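Local coordinates for putative exported protein (Bordetella pertussis Tohama I, PDB 2PFY), which binds pyroglutamic acid as an extracytoplasmic solute receptor, probably delivering it to a tripartite ATP-independent periplasmic (TRAP) transporter, at residues A[87-92]-A[120-125]. Sequence-based numbering, arbitrary orientation.
Sequences SSFNES and WPPQGI. With PCA (pyroglutamic acid), chain E.
The Trp120 carbonyl O, buried with no hydrogen-bonding partner in the model, lies 3.8 Å from Phe89 CE1. Trp120 CB points away from 87-92, and one face of the indole lies on pyroglutamic acid, whose CD sits 3.3 Å above its plane, offset toward the rim. At Pro121 the backbone does the touching: CA is 4.0 Å from Phe89 CZ, while the proline side chain packs on Pro184 and Ala185. Pro122 CB points toward 87-92, and ring atom CD comes within 3.6 Å of Phe89 CZ, the two side chains crossing at about a right angle. Phe89 CG is anti to the carbonyl carbon (chi1 -77°), and the far end of the ring, CZ and CE1, makes the contact. In this DctP-type periplasmic receptor the contact thus sets the first turn of helix 89-108 behind a wall of the ligand pocket. That turn is closed by a capping box: Glu91 N donates to Ser88 OG (3.2 Å, 165°) and, in return, Ser88 N bonds weakly to Glu91 OE1 (3.3 Å). Beyond the prolines, the chain runs away from helix 89-108, Gln123 lines the pocket beside the ligand, and Gly124 and Ile125 enter strand 124-127, bonded through their backbones to Thr182 and Tyr200.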
loop_
_atom_site.group_PDB
_atom_site.type_symbol
_atom_site.label_atom_id
_atom_site.label_comp_id
_atom_site.label_asym_id
_atom_site.label_seq_id
_atom_site.Cartn_x
_atom_site.Cartn_y
_atom_site.Cartn_z
ATOM N N SER A 87 -0.038 0.277 -14.182
ATOM C CA SER A 87 1.121 -0.487 -13.732
ATOM C C SER A 87 2.425 0.279 -13.795
ATOM O O SER A 87 3.441 -0.179 -13.270
ATOM C CB SER A 87 1.209 -1.794 -14.510
ATOM O OG SER A 87 0.358 -2.769 -13.907
ATOM N N SER A 88 2.396 1.434 -14.460
ATOM C CA SER A 88 3.522 2.372 -14.432
ATOM C C SER A 88 3.255 3.465 -13.387
ATOM O O SER A 88 2.109 3.706 -13.025
ATOM C CB SER A 88 3.738 2.990 -15.813
ATOM O OG SER A 88 2.664 3.841 -16.129
ATOM N N PHE A 89 4.301 4.100 -12.868
ATOM C CA PHE A 89 4.068 5.226 -11.936
ATOM C C PHE A 89 3.219 6.337 -12.527
ATOM O O PHE A 89 2.395 6.924 -11.816
ATOM C CB PHE A 89 5.369 5.810 -11.392
ATOM C CG PHE A 89 6.007 4.973 -10.313
ATOM C CD1 PHE A 89 5.419 4.874 -9.053
ATOM C CD2 PHE A 89 7.225 4.302 -10.553
ATOM C CE1 PHE A 89 6.023 4.093 -8.026
ATOM C CE2 PHE A 89 7.842 3.529 -9.546
ATOM C CZ PHE A 89 7.237 3.431 -8.274
ATOM N N ASN A 90 3.434 6.649 -13.815
ATOM C CA ASN A 90 2.689 7.763 -14.468
ATOM C C ASN A 90 1.201 7.450 -14.523
ATOM O O ASN A 90 0.377 8.283 -14.173
ATOM C CB ASN A 90 3.236 8.070 -15.881
ATOM C CG ASN A 90 4.524 8.911 -15.853
ATOM O OD1 ASN A 90 5.063 9.257 -14.790
ATOM N ND2 ASN A 90 5.028 9.229 -17.041
ATOM N N GLU A 91 0.859 6.221 -14.899
ATOM C CA GLU A 91 -0.553 5.787 -14.832
ATOM C C GLU A 91 -1.071 5.799 -13.388
ATOM O O GLU A 91 -2.197 6.235 -13.151
ATOM C CB GLU A 91 -0.744 4.389 -15.411
ATOM C CG GLU A 91 -0.612 4.295 -16.903
ATOM C CD GLU A 91 -0.609 2.849 -17.361
ATOM O OE1 GLU A 91 0.328 2.096 -17.010
ATOM O OE2 GLU A 91 -1.562 2.463 -18.056
ATOM N N SER A 92 -0.270 5.266 -12.446
ATOM C CA SER A 92 -0.655 5.217 -11.024
ATOM C C SER A 92 -1.010 6.609 -10.506
ATOM O O SER A 92 -2.011 6.789 -9.792
ATOM C CB SER A 92 0.471 4.588 -10.167
ATOM O OG SER A 92 0.032 4.304 -8.837
ATOM N N TRP A 120 3.585 2.644 -2.725
ATOM C CA TRP A 120 4.560 1.556 -2.745
ATOM C C TRP A 120 5.132 1.465 -4.178
ATOM O O TRP A 120 4.572 2.043 -5.117
ATOM C CB TRP A 120 3.836 0.238 -2.421
ATOM C CG TRP A 120 3.498 0.099 -0.985
ATOM C CD1 TRP A 120 2.313 0.441 -0.354
ATOM C CD2 TRP A 120 4.352 -0.441 0.016
ATOM N NE1 TRP A 120 2.389 0.123 0.979
ATOM C CE2 TRP A 120 3.629 -0.426 1.234
ATOM C CE3 TRP A 120 5.671 -0.949 0.002
ATOM C CZ2 TRP A 120 4.174 -0.906 2.429
ATOM C CZ3 TRP A 120 6.220 -1.419 1.202
ATOM C CH2 TRP A 120 5.465 -1.397 2.394
ATOM N N PRO A 121 6.263 0.751 -4.345
ATOM C CA PRO A 121 6.709 0.429 -5.690
ATOM C C PRO A 121 5.791 -0.636 -6.321
ATOM O O PRO A 121 4.917 -1.196 -5.640
ATOM C CB PRO A 121 8.164 -0.088 -5.484
ATOM C CG PRO A 121 8.543 0.339 -4.036
ATOM C CD PRO A 121 7.201 0.260 -3.321
ATOM N N PRO A 122 5.946 -0.878 -7.636
ATOM C CA PRO A 122 5.132 -1.875 -8.326
ATOM C C PRO A 122 5.278 -3.279 -7.738
ATOM O O PRO A 122 6.348 -3.618 -7.192
ATOM C CB PRO A 122 5.679 -1.840 -9.754
ATOM C CG PRO A 122 6.247 -0.439 -9.899
ATOM C CD PRO A 122 6.874 -0.184 -8.547
ATOM N N GLN A 123 4.221 -4.097 -7.832
ATOM C CA GLN A 123 4.215 -5.393 -7.145
ATOM C C GLN A 123 4.769 -6.490 -8.057
ATOM O O GLN A 123 4.258 -6.701 -9.156
ATOM C CB GLN A 123 2.789 -5.772 -6.715
ATOM C CG GLN A 123 2.072 -4.684 -5.875
ATOM C CD GLN A 123 2.712 -4.511 -4.500
ATOM O OE1 GLN A 123 3.484 -3.575 -4.251
ATOM N NE2 GLN A 123 2.430 -5.427 -3.630
ATOM N N GLY A 124 5.801 -7.181 -7.590
ATOM C CA GLY A 124 6.346 -8.383 -8.289
ATOM C C GLY A 124 5.925 -9.658 -7.567
ATOM O O GLY A 124 5.170 -9.620 -6.568
ATOM N N ILE A 125 6.398 -10.787 -8.079
ATOM C CA ILE A 125 6.077 -12.112 -7.536
ATOM C C ILE A 125 7.348 -12.749 -7.012
ATOM O O ILE A 125 8.359 -12.722 -7.692
ATOM C CB ILE A 125 5.423 -13.015 -8.635
ATOM C CG1 ILE A 125 4.069 -12.411 -9.016
ATOM C CG2 ILE A 125 5.243 -14.498 -8.117
ATOM C CD1 ILE A 125 3.432 -12.902 -10.332
HETATM N N PCA E . 4.243 -4.047 0.634
HETATM C CA PCA E . 3.008 -4.176 1.442
HETATM C CB PCA E . 1.812 -3.811 0.598
HETATM C CG PCA E . 2.340 -3.530 -0.777
HETATM C CD PCA E . 3.823 -3.663 -0.668
HETATM O OE PCA E . 4.605 -3.419 -1.581
HETATM C C PCA E . 2.867 -5.593 1.963
HETATM O O PCA E . 2.070 -5.920 2.850
HETATM O OXT PCA E . 3.580 -6.454 1.480
#